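Local structure of Cfl (Pectobacterium brasiliense, 7A9J) at residues I75-G80 / Y90-I95; A97-L102 / W241-T246; A184-T189 / G388-H393; V210-V215 / S382-I387. The protein is a coronafacic acid ligase of the ATP-dependent AMP-binding family, probably activating carboxylic acids as acyl-adenylates before joining them to amines as amides. The protein carries 1 engineered substitution. One frame throughout, in Å; residues are numbered along the deposited sequence.

All four contacts lie within the AMP-binding family region. Contacts 1 and 2, centres about 8 Å apart, share the five-stranded parallel sheet, where strands 74-78 and 98-101 are neighbours; contact 1 closes along the chain before the others open. Backbone bonds from Phe99 of the outermost strand, 98-101, to Ala184 and Ile186 lead to contact 3, about 13 Å from contact 2 between centres. Contact 4 is about 14 Å from contact 2 between centres, helices 203-214 and 240-251 touching through Thr213 and Leu244. Segments of contact 2 alternate with those of contacts 3 and 4, and both contact 4 segments fall between those of contact 3, 382-387 running straight into 388-393. Packing thus continues from the parallel sheet to the bound acid.

Contact 1 of 4, residues I75-G80 / Y90-I95; sequences ISIHMG and YACLKI
Cys92 places its sulfur against the ends of Ile75 and Ile77, packing a helix onto the strand that precedes it in a beta-alpha-beta unit made of strand 74-78, helix 83-95 and strand 98-101. The tight side is the Ile75 end. There SG lies 3.9 Å from Ile75 CD1, and the two residues have the closest backbones across the contact, with their CA atoms 8.1 Å apart. Ile75 reaches this position with its longer branch beside the backbone N and fully extended beyond it (chi2 -171°), so that the terminal methyl leads and CG2 stays behind.

Toward Ile77 the packing is looser: its CD1 is 4.4 Å from the same sulfur, and Ile77 leans instead on Leu85, Thr88 and Tyr89, earlier in the helix. Ile95, about one turn on from Cys92, packs on Ala61 and Lys65 of helix 50-66 instead of on the strand. The looser side is not a solvent front, because all three touching residues are buried. On the other face of the strand, Ser76 OG is hydrogen-bonded to Ser120 OG and His78 ND1 to Tyr123 OH. Seen from Cys92 SG, the directions to Ile75 CD1 and Ile77 CD1 diverge by about 101°, so the sulfur sits between two separate methyls.

Contact 2 of 4, residues A97-L102 / W241-T246; sequences AVFVPL and WSILIT. With R4Z (6-ethyl-1-oxidanylidene-indene-4-carboxylic acid), chain B.
Apolar contact between the segments rests on one methyl. Ile243 CD1 touches Pro101 CG at 3.8 Å, the two side chains meeting at a slant, and it also approaches Phe99 CE1 at 4.4 Å. It comes to the Phe99 ring at the edge, near the ring plane, and not over a face. The extended end of Ile243 (chi2 173°) carries CD1 out from the helix to both residues, while Tyr89 of helix 83-95 packs against both Ile243 and Phe99.

The strand residues belong to strand 98-101, an outermost strand of the five-stranded parallel sheet, bonded through Phe99 to strand 183-188, and the facing helix, 240-251, lines the acid pocket of this AMP-binding fold. Aromatic contact with the bound indene acid involves the other side of that helix. Trp241 swings its CG anti to the backbone N (chi1 -171°), and the bicyclic core of R4Z lies flat over the indole, the planes parallel to within a few degrees. R4Z C03 is 3.7 Å from Trp241 CE2, over the middle of the ring system; the opposite indole face takes Ile245 CD1, offset toward the rim. Leu244 closes on the ethyl group, its CD1 being 3.5 Å from the terminal carbon C14.

Polar contacts stay within the helix or go elsewhere. Ser333 OG is hydrogen-bonded to R4Z. Two donors from one residue grip Ser242 O: Thr246 OG1 at 2.7 Å, tilted 30° from the carbonyl plane, and Thr246 N at 2.8 Å, reaching the oxygen from the opposite face of that plane.

Contact 3 of 4, residues A184-T189 / G388-H393; sequences ASIFYT and GIWNGH
Ile186 and Tyr188 both meet Trp390 across an antiparallel sheet in which strand 198-202 runs between their strands, 183-188 and 388-390; the nearest CA atoms, of Ile186 and Trp390, are 7.7 Å apart. The first segment opens with a classic beta bulge, Ala184 and Ser185 both facing Tyr201. Ile186 then sends CD1 obliquely to the indole, 4.3 Å from Trp390 CG. Phe187 turns to the other side of the strand, packing on Phe99 and Pro101, and Ser185 OG lies above the rim of its ring. Tyr188 brings its hydroxyl to the indole edge, near that ring's plane, with OH 3.3 Å from Trp390 CD1. The polar partner of both rings is His117, whose ND1 bonds Tyr188 OH and whose backbone O bonds Trp390 NE1, which probably helps hold the two side chains in their relative positions. Thr189 leads into the Ser/Thr/Gly-rich signature loop of AMP-binding enzymes, unmodelled at 190-195.

Beyond Trp390 an Asx turn folds the chain back: Asn391 OD1 accepts from His393 N at 2.8 Å. Within this turn Gly392 N lies 3.3 Å above the plane of the Trp390 ring, offset toward its rim.

Contact 4 of 4, residues V210-V215 / S382-I387; sequences VNLTKV and SPAKTI
Leu212 meets the compact, puckered pyrrolidine ring of Pro383 at its CG corner and not squarely over either face, CD2 lying 3.9 Å from Pro383 CG. The flat group here is the Ser382 carbonyl, which Lys385 NZ approaches from 30° outside its plane, 2.9 Å from Ser382 O; the same ammonium also bonds Ser400 O. The loop joining strands 376-381 and 388-390 makes an ST turn at Ser382-Ala384, and Leu212 of helix 203-214 in the AMP-binding fold packs on it.

Leu212 projects from the helix with CG beside the backbone N (chi1 -71°). CD2 is the methyl nearer the proline, while CD1 lies against the turn, 3.7 Å from Ser382 OG and 3.9 Å from Ala384 CB. Leu361, from another loop, also packs on this leucine, whose side chain is about 8 Å from the bound R4Z. The serine oxygen beside CD1 is already satisfied on two counts, since it is hydrogen-bonded to Leu339 O and accepts the bond that closes the turn. That closing bond runs from Ala384 N to Ser382 OG at 3.0 Å, with an angle of 150° at the hydrogen.

Contact 1 of 4, residues I75-G80 / Y90-I95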
loop_
_atom_site.group_PDB
_atom_site.type_symbol
_atom_site.label_atom_id
_atom_site.label_comp_id
_atom_site.label_asym_id
_atom_site.label_seq_id
_atom_site.Cartn_x
_atom_site.Cartn_y
_atom_site.Cartn_z
ATOM N N ILE A 75 20.487 -8.930 -5.271
ATOM C CA ILE A 75 20.131 -9.918 -4.273
ATOM C C ILE A 75 18.612 -10.005 -4.202
ATOM O O ILE A 75 17.950 -9.009 -3.885
ATOM C CB ILE A 75 20.675 -9.533 -2.893
ATOM C CG1 ILE A 75 22.163 -9.238 -2.984
ATOM C CG2 ILE A 75 20.368 -10.679 -1.894
ATOM C CD1 ILE A 75 22.768 -9.076 -1.578
ATOM N N SER A 76 18.061 -11.190 -4.490
ATOM C CA SER A 76 16.622 -11.419 -4.309
ATOM C C SER A 76 16.346 -11.702 -2.838
ATOM O O SER A 76 17.072 -12.467 -2.209
ATOM C CB SER A 76 16.156 -12.596 -5.161
ATOM O OG SER A 76 16.095 -12.215 -6.514
ATOM N N ILE A 77 15.307 -11.073 -2.288
ATOM C CA ILE A 77 14.995 -11.174 -0.871
ATOM C C ILE A 77 13.576 -11.703 -0.762
ATOM O O ILE A 77 12.653 -11.197 -1.422
ATOM C CB ILE A 77 15.119 -9.813 -0.155
ATOM C CG1 ILE A 77 16.546 -9.272 -0.305
ATOM C CG2 ILE A 77 14.849 -10.010 1.328
ATOM C CD1 ILE A 77 16.759 -7.926 0.375
ATOM N N HIS A 78 13.394 -12.679 0.090
ATOM C CA HIS A 78 12.142 -13.435 -0.022
ATOM C C HIS A 78 11.821 -13.931 1.393
ATOM O O HIS A 78 12.137 -15.053 1.751
ATOM C CB HIS A 78 12.325 -14.564 -1.036
ATOM C CG HIS A 78 11.091 -15.370 -1.342
ATOM N ND1 HIS A 78 11.145 -16.750 -1.482
ATOM C CD2 HIS A 78 9.817 -15.010 -1.666
ATOM C CE1 HIS A 78 9.948 -17.204 -1.812
ATOM N NE2 HIS A 78 9.135 -16.172 -1.973
ATOM N N MET A 79 11.206 -13.066 2.213
ATOM C CA MET A 79 10.957 -13.449 3.601
ATOM C C MET A 79 9.814 -12.643 4.224
ATOM O O MET A 79 9.429 -11.562 3.738
ATOM C CB MET A 79 12.227 -13.323 4.440
ATOM C CG MET A 79 12.749 -11.990 4.657
ATOM S SD MET A 79 14.270 -11.991 5.772
ATOM C CE MET A 79 15.393 -13.149 4.965
ATOM N N GLY A 80 9.205 -13.262 5.245
ATOM C CA GLY A 80 8.141 -12.634 6.013
ATOM C C GLY A 80 8.709 -11.596 6.969
ATOM O O GLY A 80 9.899 -11.287 6.953
ATOM N N TYR A 90 19.065 -2.720 4.893
ATOM C CA TYR A 90 20.082 -1.728 5.181
ATOM C C TYR A 90 21.490 -2.221 4.847
ATOM O O TYR A 90 22.362 -1.419 4.447
ATOM C CB TYR A 90 20.038 -1.381 6.651
ATOM C CG TYR A 90 18.983 -0.332 6.939
ATOM C CD1 TYR A 90 19.098 0.959 6.380
ATOM C CD2 TYR A 90 17.954 -0.587 7.834
ATOM C CE1 TYR A 90 18.162 1.974 6.710
ATOM C CE2 TYR A 90 17.027 0.412 8.164
ATOM C CZ TYR A 90 17.164 1.684 7.598
ATOM O OH TYR A 90 16.267 2.668 7.928
ATOM N N ALA A 91 21.749 -3.515 5.034
ATOM C CA ALA A 91 23.066 -4.030 4.650
ATOM C C ALA A 91 23.308 -3.910 3.141
ATOM O O ALA A 91 24.446 -3.598 2.723
ATOM C CB ALA A 91 23.264 -5.477 5.134
ATOM N N CYS A 92 22.265 -4.188 2.317
ATOM C CA CYS A 92 22.380 -4.035 0.876
ATOM C C CYS A 92 22.671 -2.590 0.523
ATOM O O CYS A 92 23.580 -2.289 -0.265
ATOM C CB CYS A 92 21.066 -4.474 0.218
ATOM S SG CYS A 92 20.874 -6.262 0.298
ATOM N N LEU A 93 21.928 -1.683 1.162
ATOM C CA LEU A 93 22.144 -0.251 0.950
ATOM C C LEU A 93 23.548 0.175 1.342
ATOM O O LEU A 93 24.179 0.980 0.640
ATOM C CB LEU A 93 21.116 0.541 1.770
ATOM C CG LEU A 93 19.693 0.492 1.140
ATOM C CD1 LEU A 93 18.666 1.010 2.162
ATOM C CD2 LEU A 93 19.590 1.269 -0.146
ATOM N N LYS A 94 24.034 -0.318 2.495
ATOM C CA LYS A 94 25.349 0.045 2.980
ATOM C C LYS A 94 26.426 -0.284 1.955
ATOM O O LYS A 94 27.355 0.501 1.744
ATOM C CB LYS A 94 25.621 -0.715 4.298
ATOM C CG LYS A 94 26.996 -0.491 4.899
ATOM C CD LYS A 94 27.094 -1.181 6.294
ATOM C CE LYS A 94 28.578 -1.361 6.775
ATOM N NZ LYS A 94 29.336 -0.074 6.851
ATOM N N ILE A 95 26.328 -1.455 1.314
ATOM C CA ILE A 95 27.375 -1.873 0.418
ATOM C C ILE A 95 27.046 -1.624 -1.027
ATOM O O ILE A 95 27.930 -1.870 -1.890
ATOM C CB ILE A 95 27.755 -3.355 0.618
ATOM C CG1 ILE A 95 26.635 -4.302 0.160
ATOM C CG2 ILE A 95 28.188 -3.557 2.053
ATOM C CD1 ILE A 95 27.161 -5.747 0.166
#

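Contact 2 of 4, residues A97-L102 / W241-T246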
loop_
_atom_site.group_PDB
_atom_site.type_symbol
_atom_site.label_atom_id
_atom_site.label_comp_id
_atom_site.label_asym_id
_atom_site.label_seq_id
_atom_site.Cartn_x
_atom_site.Cartn_y
_atom_site.Cartn_z
ATOM N N ALA A 97 24.645 -3.138 -2.716
ATOM C CA ALA A 97 23.999 -4.259 -3.373
ATOM C C ALA A 97 22.542 -3.912 -3.633
ATOM O O ALA A 97 21.866 -3.296 -2.801
ATOM C CB ALA A 97 24.107 -5.543 -2.534
ATOM N N VAL A 98 22.089 -4.280 -4.822
ATOM C CA VAL A 98 20.739 -3.961 -5.284
ATOM C C VAL A 98 19.774 -4.993 -4.715
ATOM O O VAL A 98 19.907 -6.193 -4.979
ATOM C CB VAL A 98 20.730 -3.963 -6.815
ATOM C CG1 VAL A 98 19.310 -3.720 -7.386
ATOM C CG2 VAL A 98 21.733 -2.950 -7.323
ATOM N N PHE A 99 18.802 -4.559 -3.919
ATOM C CA PHE A 99 17.900 -5.568 -3.389
ATOM C C PHE A 99 16.624 -5.670 -4.214
ATOM O O PHE A 99 16.137 -4.679 -4.758
ATOM C CB PHE A 99 17.552 -5.364 -1.922
ATOM C CG PHE A 99 16.958 -4.018 -1.562
ATOM C CD1 PHE A 99 15.582 -3.908 -1.348
ATOM C CD2 PHE A 99 17.774 -2.912 -1.337
ATOM C CE1 PHE A 99 14.997 -2.707 -0.936
ATOM C CE2 PHE A 99 17.194 -1.667 -0.922
ATOM C CZ PHE A 99 15.778 -1.591 -0.746
ATOM N N VAL A 100 16.129 -6.897 -4.324
ATOM C CA VAL A 100 15.001 -7.236 -5.221
ATOM C C VAL A 100 13.988 -7.989 -4.368
ATOM O O VAL A 100 14.055 -9.217 -4.257
ATOM C CB VAL A 100 15.438 -8.083 -6.431
ATOM C CG1 VAL A 100 14.233 -8.254 -7.404
ATOM C CG2 VAL A 100 16.619 -7.457 -7.143
ATOM N N PRO A 101 13.040 -7.293 -3.737
ATOM C CA PRO A 101 12.086 -7.966 -2.868
ATOM C C PRO A 101 11.107 -8.814 -3.687
ATOM O O PRO A 101 10.602 -8.393 -4.754
ATOM C CB PRO A 101 11.377 -6.810 -2.147
ATOM C CG PRO A 101 12.118 -5.556 -2.525
ATOM C CD PRO A 101 12.929 -5.821 -3.733
ATOM N N LEU A 102 10.903 -10.048 -3.234
ATOM C CA LEU A 102 10.011 -11.006 -3.897
ATOM C C LEU A 102 8.753 -11.164 -3.060
ATOM O O LEU A 102 8.795 -11.751 -1.976
ATOM C CB LEU A 102 10.664 -12.373 -4.095
ATOM C CG LEU A 102 11.981 -12.311 -4.849
ATOM C CD1 LEU A 102 12.665 -13.710 -4.872
ATOM C CD2 LEU A 102 11.739 -11.746 -6.224
ATOM N N TRP A 241 5.593 -0.192 -0.287
ATOM C CA TRP A 241 5.083 0.819 0.642
ATOM C C TRP A 241 5.601 0.593 2.084
ATOM O O TRP A 241 5.960 1.544 2.771
ATOM C CB TRP A 241 3.561 0.823 0.644
ATOM C CG TRP A 241 2.942 1.969 1.403
ATOM C CD1 TRP A 241 3.446 3.238 1.572
ATOM C CD2 TRP A 241 1.674 1.937 2.047
ATOM N NE1 TRP A 241 2.558 4.008 2.332
ATOM C CE2 TRP A 241 1.473 3.222 2.637
ATOM C CE3 TRP A 241 0.699 0.939 2.196
ATOM C CZ2 TRP A 241 0.337 3.527 3.381
ATOM C CZ3 TRP A 241 -0.415 1.225 2.920
ATOM C CH2 TRP A 241 -0.574 2.507 3.528
ATOM N N SER A 242 5.616 -0.648 2.536
ATOM C CA SER A 242 6.097 -0.918 3.906
ATOM C C SER A 242 7.589 -0.704 4.025
ATOM O O SER A 242 8.060 -0.329 5.091
ATOM C CB SER A 242 5.750 -2.316 4.326
ATOM O OG SER A 242 4.363 -2.429 4.553
ATOM N N ILE A 243 8.352 -0.976 2.965
ATOM C CA ILE A 243 9.790 -0.682 3.025
ATOM C C ILE A 243 10.006 0.801 3.285
ATOM O O ILE A 243 10.766 1.207 4.183
ATOM C CB ILE A 243 10.454 -1.110 1.704
ATOM C CG1 ILE A 243 10.316 -2.597 1.535
ATOM C CG2 ILE A 243 11.910 -0.541 1.641
ATOM C CD1 ILE A 243 10.798 -3.149 0.165
ATOM N N LEU A 244 9.273 1.645 2.529
ATOM C CA LEU A 244 9.411 3.069 2.687
ATOM C C LEU A 244 8.927 3.512 4.050
ATOM O O LEU A 244 9.536 4.414 4.644
ATOM C CB LEU A 244 8.624 3.784 1.591
ATOM C CG LEU A 244 9.138 3.559 0.163
ATOM C CD1 LEU A 244 8.207 4.389 -0.821
ATOM C CD2 LEU A 244 10.553 4.039 -0.031
ATOM N N ILE A 245 7.804 2.966 4.510
ATOM C CA ILE A 245 7.297 3.320 5.840
ATOM C C ILE A 245 8.332 2.976 6.892
ATOM O O ILE A 245 8.577 3.763 7.798
ATOM C CB ILE A 245 6.003 2.567 6.165
ATOM C CG1 ILE A 245 4.852 3.184 5.347
ATOM C CG2 ILE A 245 5.669 2.664 7.647
ATOM C CD1 ILE A 245 3.605 2.251 5.340
ATOM N N THR A 246 8.940 1.812 6.751
ATOM C CA THR A 246 9.909 1.362 7.759
ATOM C C THR A 246 11.152 2.270 7.775
ATOM O O THR A 246 11.612 2.697 8.840
ATOM C CB THR A 246 10.247 -0.104 7.470
ATOM O OG1 THR A 246 9.055 -0.884 7.548
ATOM C CG2 THR A 246 11.341 -0.652 8.540
HETATM C C13 R4Z B . 4.916 3.150 -3.747
HETATM C C15 R4Z B . 2.924 3.979 -2.412
HETATM C C02 R4Z B . 0.849 4.631 -0.988
HETATM C C03 R4Z B . -0.330 4.070 -0.499
HETATM C C04 R4Z B . -0.381 2.666 -1.104
HETATM C C05 R4Z B . 1.698 3.797 -1.792
HETATM C C06 R4Z B . 1.029 2.552 -1.895
HETATM C C07 R4Z B . 1.645 1.529 -2.607
HETATM C C08 R4Z B . 0.940 0.169 -2.732
HETATM C C11 R4Z B . 2.897 1.714 -3.191
HETATM C C12 R4Z B . 3.561 2.945 -3.102
HETATM C C14 R4Z B . 6.039 2.510 -2.882
HETATM O O01 R4Z B . 1.138 5.773 -0.745
HETATM O O09 R4Z B . 1.633 -0.809 -3.122
HETATM O O10 R4Z B . -0.297 0.009 -2.476
#

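Contact 3 of 4, residues A184-T189 / G388-H393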
loop_
_atom_site.group_PDB
_atom_site.type_symbol
_atom_site.label_atom_id
_atom_site.label_comp_id
_atom_site.label_asym_id
_atom_site.label_seq_id
_atom_site.Cartn_x
_atom_site.Cartn_y
_atom_site.Cartn_z
ATOM N N ALA A 184 19.838 1.267 -6.340
ATOM C CA ALA A 184 19.600 0.731 -5.012
ATOM C C ALA A 184 18.714 -0.497 -4.982
ATOM O O ALA A 184 18.970 -1.403 -4.185
ATOM C CB ALA A 184 18.990 1.805 -4.124
ATOM N N SER A 185 17.645 -0.542 -5.799
ATOM C CA SER A 185 16.702 -1.643 -5.683
ATOM C C SER A 185 15.882 -1.741 -6.970
ATOM O O SER A 185 15.917 -0.857 -7.838
ATOM C CB SER A 185 15.775 -1.437 -4.478
ATOM O OG SER A 185 14.928 -0.353 -4.779
ATOM N N ILE A 186 15.248 -2.894 -7.143
ATOM C CA ILE A 186 14.336 -3.112 -8.261
ATOM C C ILE A 186 13.049 -3.612 -7.658
ATOM O O ILE A 186 13.049 -4.654 -7.000
ATOM C CB ILE A 186 14.876 -4.135 -9.278
ATOM C CG1 ILE A 186 16.171 -3.664 -9.901
ATOM C CG2 ILE A 186 13.812 -4.277 -10.427
ATOM C CD1 ILE A 186 16.897 -4.763 -10.738
ATOM N N PHE A 187 11.951 -2.885 -7.890
ATOM C CA PHE A 187 10.656 -3.203 -7.296
ATOM C C PHE A 187 9.742 -3.642 -8.431
ATOM O O PHE A 187 9.342 -2.816 -9.273
ATOM C CB PHE A 187 10.074 -1.982 -6.575
ATOM C CG PHE A 187 10.782 -1.563 -5.322
ATOM C CD1 PHE A 187 11.678 -2.392 -4.626
ATOM C CD2 PHE A 187 10.525 -0.298 -4.800
ATOM C CE1 PHE A 187 12.318 -1.950 -3.429
ATOM C CE2 PHE A 187 11.111 0.119 -3.651
ATOM C CZ PHE A 187 12.035 -0.724 -2.912
ATOM N N TYR A 188 9.415 -4.937 -8.469
ATOM C CA TYR A 188 8.637 -5.485 -9.576
ATOM C C TYR A 188 7.158 -5.201 -9.346
ATOM O O TYR A 188 6.656 -5.411 -8.243
ATOM C CB TYR A 188 8.854 -6.989 -9.726
ATOM C CG TYR A 188 10.070 -7.307 -10.568
ATOM C CD1 TYR A 188 11.315 -7.526 -9.935
ATOM C CD2 TYR A 188 10.024 -7.343 -11.943
ATOM C CE1 TYR A 188 12.458 -7.784 -10.699
ATOM C CE2 TYR A 188 11.165 -7.604 -12.694
ATOM C CZ TYR A 188 12.391 -7.807 -12.024
ATOM O OH TYR A 188 13.548 -8.096 -12.745
ATOM N N THR A 189 6.484 -4.698 -10.362
ATOM C CA THR A 189 5.052 -4.367 -10.214
ATOM C C THR A 189 4.177 -5.604 -10.072
ATOM O O THR A 189 4.364 -6.571 -10.799
ATOM C CB THR A 189 4.535 -3.586 -11.404
ATOM O OG1 THR A 189 4.690 -4.409 -12.569
ATOM C CG2 THR A 189 5.280 -2.259 -11.550
ATOM N N GLY A 388 14.043 3.981 -14.369
ATOM C CA GLY A 388 13.686 3.272 -15.577
ATOM C C GLY A 388 13.136 1.901 -15.227
ATOM O O GLY A 388 12.809 1.607 -14.082
ATOM N N ILE A 389 12.988 1.090 -16.257
ATOM C CA ILE A 389 12.420 -0.236 -16.096
ATOM C C ILE A 389 13.459 -1.246 -16.511
ATOM O O ILE A 389 14.021 -1.165 -17.618
ATOM C CB ILE A 389 11.115 -0.412 -16.909
ATOM C CG1 ILE A 389 10.005 0.479 -16.323
ATOM C CG2 ILE A 389 10.753 -1.891 -16.960
ATOM C CD1 ILE A 389 8.708 0.463 -17.150
ATOM N N TRP A 390 13.719 -2.196 -15.624
ATOM C CA TRP A 390 14.634 -3.262 -15.928
ATOM C C TRP A 390 13.911 -4.271 -16.809
ATOM O O TRP A 390 12.867 -4.794 -16.415
ATOM C CB TRP A 390 15.104 -3.919 -14.631
ATOM C CG TRP A 390 15.908 -5.051 -14.913
ATOM C CD1 TRP A 390 15.583 -6.356 -14.703
ATOM C CD2 TRP A 390 17.204 -5.048 -15.508
ATOM N NE1 TRP A 390 16.594 -7.160 -15.106
ATOM C CE2 TRP A 390 17.608 -6.391 -15.614
ATOM C CE3 TRP A 390 18.065 -4.039 -15.968
ATOM C CZ2 TRP A 390 18.845 -6.759 -16.146
ATOM C CZ3 TRP A 390 19.293 -4.405 -16.503
ATOM C CH2 TRP A 390 19.669 -5.755 -16.593
ATOM N N ASN A 391 14.466 -4.569 -17.971
ATOM C CA ASN A 391 13.738 -5.385 -18.937
ATOM C C ASN A 391 14.308 -6.776 -19.032
ATOM O O ASN A 391 13.983 -7.515 -19.964
ATOM C CB ASN A 391 13.706 -4.696 -20.307
ATOM C CG ASN A 391 15.089 -4.504 -20.931
ATOM O OD1 ASN A 391 16.049 -5.233 -20.652
ATOM N ND2 ASN A 391 15.182 -3.507 -21.808
ATOM N N GLY A 392 15.142 -7.157 -18.067
ATOM C CA GLY A 392 15.889 -8.375 -18.110
ATOM C C GLY A 392 17.314 -8.195 -18.580
ATOM O O GLY A 392 18.207 -8.916 -18.112
ATOM N N HIS A 393 17.553 -7.245 -19.483
ATOM C CA HIS A 393 18.882 -7.042 -20.053
ATOM C C HIS A 393 19.425 -5.643 -19.832
ATOM O O HIS A 393 20.619 -5.498 -19.553
ATOM C CB HIS A 393 18.866 -7.340 -21.556
ATOM C CG HIS A 393 17.961 -8.467 -21.931
ATOM N ND1 HIS A 393 16.600 -8.307 -22.088
ATOM C CD2 HIS A 393 18.216 -9.777 -22.166
ATOM C CE1 HIS A 393 16.057 -9.467 -22.411
ATOM N NE2 HIS A 393 17.016 -10.376 -22.467
#

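Contact 4 of 4, residues V210-V215 / S382-I387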
loop_
_atom_site.group_PDB
_atom_site.type_symbol
_atom_site.label_atom_id
_atom_site.label_comp_id
_atom_site.label_asym_id
_atom_site.label_seq_id
_atom_site.Cartn_x
_atom_site.Cartn_y
_atom_site.Cartn_z
ATOM N N VAL A 210 11.501 8.104 0.575
ATOM C CA VAL A 210 11.381 8.104 2.025
ATOM C C VAL A 210 10.967 9.484 2.519
ATOM O O VAL A 210 10.154 9.611 3.458
ATOM C CB VAL A 210 12.728 7.661 2.663
ATOM C CG1 VAL A 210 12.684 7.922 4.153
ATOM C CG2 VAL A 210 12.895 6.114 2.401
ATOM N N ASN A 211 11.525 10.535 1.901
ATOM C CA ASN A 211 11.162 11.908 2.275
ATOM C C ASN A 211 9.665 12.185 2.020
ATOM O O ASN A 211 9.013 12.833 2.863
ATOM C CB ASN A 211 12.000 12.928 1.507
ATOM C CG ASN A 211 13.437 13.036 2.040
ATOM O OD1 ASN A 211 13.747 12.553 3.120
ATOM N ND2 ASN A 211 14.307 13.671 1.265
ATOM N N LEU A 212 9.109 11.652 0.931
ATOM C CA LEU A 212 7.653 11.730 0.736
ATOM C C LEU A 212 6.947 10.974 1.855
ATOM O O LEU A 212 5.975 11.466 2.448
ATOM C CB LEU A 212 7.227 11.126 -0.603
ATOM C CG LEU A 212 7.637 11.980 -1.812
ATOM C CD1 LEU A 212 7.586 11.138 -3.080
ATOM C CD2 LEU A 212 6.654 13.221 -1.928
ATOM N N THR A 213 7.422 9.766 2.153
ATOM C CA THR A 213 6.717 8.937 3.123
ATOM C C THR A 213 6.764 9.549 4.524
ATOM O O THR A 213 5.797 9.430 5.282
ATOM C CB THR A 213 7.351 7.518 3.127
ATOM O OG1 THR A 213 7.328 7.053 1.746
ATOM C CG2 THR A 213 6.511 6.592 3.997
ATOM N N LYS A 214 7.905 10.138 4.897
ATOM C CA LYS A 214 8.037 10.763 6.220
ATOM C C LYS A 214 6.906 11.733 6.511
ATOM O O LYS A 214 6.394 11.738 7.637
ATOM C CB LYS A 214 9.360 11.530 6.355
ATOM C CG LYS A 214 10.517 10.581 6.648
ATOM C CD LYS A 214 11.881 11.356 6.526
ATOM C CE LYS A 214 12.031 12.560 7.391
ATOM N NZ LYS A 214 13.498 13.010 7.304
ATOM N N VAL A 215 6.474 12.519 5.493
ATOM C CA VAL A 215 5.381 13.517 5.639
ATOM C C VAL A 215 4.050 12.851 5.982
ATOM O O VAL A 215 3.143 13.513 6.493
ATOM C CB VAL A 215 5.242 14.383 4.309
ATOM C CG1 VAL A 215 4.124 15.459 4.423
ATOM C CG2 VAL A 215 6.573 15.042 4.044
ATOM N N SER A 382 6.374 13.067 -9.854
ATOM C CA SER A 382 6.824 12.915 -8.464
ATOM C C SER A 382 8.266 13.405 -8.284
ATOM O O SER A 382 9.068 13.324 -9.229
ATOM C CB SER A 382 6.723 11.441 -8.040
ATOM O OG SER A 382 7.429 11.244 -6.811
ATOM N N PRO A 383 8.614 13.970 -7.114
ATOM C CA PRO A 383 10.024 14.313 -6.863
ATOM C C PRO A 383 10.889 13.098 -6.651
ATOM O O PRO A 383 12.127 13.216 -6.711
ATOM C CB PRO A 383 9.967 15.186 -5.601
ATOM C CG PRO A 383 8.801 14.612 -4.828
ATOM C CD PRO A 383 7.772 14.306 -5.951
ATOM N N ALA A 384 10.294 11.930 -6.411
ATOM C CA ALA A 384 11.059 10.686 -6.366
ATOM C C ALA A 384 11.029 10.083 -7.764
ATOM O O ALA A 384 10.067 9.420 -8.162
ATOM C CB ALA A 384 10.521 9.745 -5.300
ATOM N N LYS A 385 12.081 10.348 -8.513
ATOM C CA LYS A 385 12.203 9.912 -9.897
ATOM C C LYS A 385 12.815 8.527 -9.960
ATOM O O LYS A 385 14.009 8.346 -9.651
ATOM C CB LYS A 385 13.071 10.882 -10.684
ATOM C CG LYS A 385 12.712 12.296 -10.474
ATOM C CD LYS A 385 11.621 12.664 -11.401
ATOM C CE LYS A 385 11.473 14.170 -11.413
ATOM N NZ LYS A 385 10.046 14.362 -11.715
ATOM N N THR A 386 12.028 7.559 -10.418
ATOM C CA THR A 386 12.582 6.250 -10.723
ATOM C C THR A 386 13.469 6.346 -11.964
ATOM O O THR A 386 13.324 7.238 -12.802
ATOM C CB THR A 386 11.464 5.230 -10.903
ATOM O OG1 THR A 386 10.597 5.681 -11.958
ATOM C CG2 THR A 386 10.650 5.138 -9.603
ATOM N N ILE A 387 14.410 5.422 -12.076
ATOM C CA ILE A 387 15.431 5.513 -13.096
ATOM C C ILE A 387 14.923 4.964 -14.414
ATOM O O ILE A 387 15.356 5.403 -15.481
ATOM C CB ILE A 387 16.690 4.736 -12.658
ATOM C CG1 ILE A 387 17.171 5.225 -11.287
ATOM C CG2 ILE A 387 17.733 4.802 -13.697
ATOM C CD1 ILE A 387 17.131 6.746 -11.110
#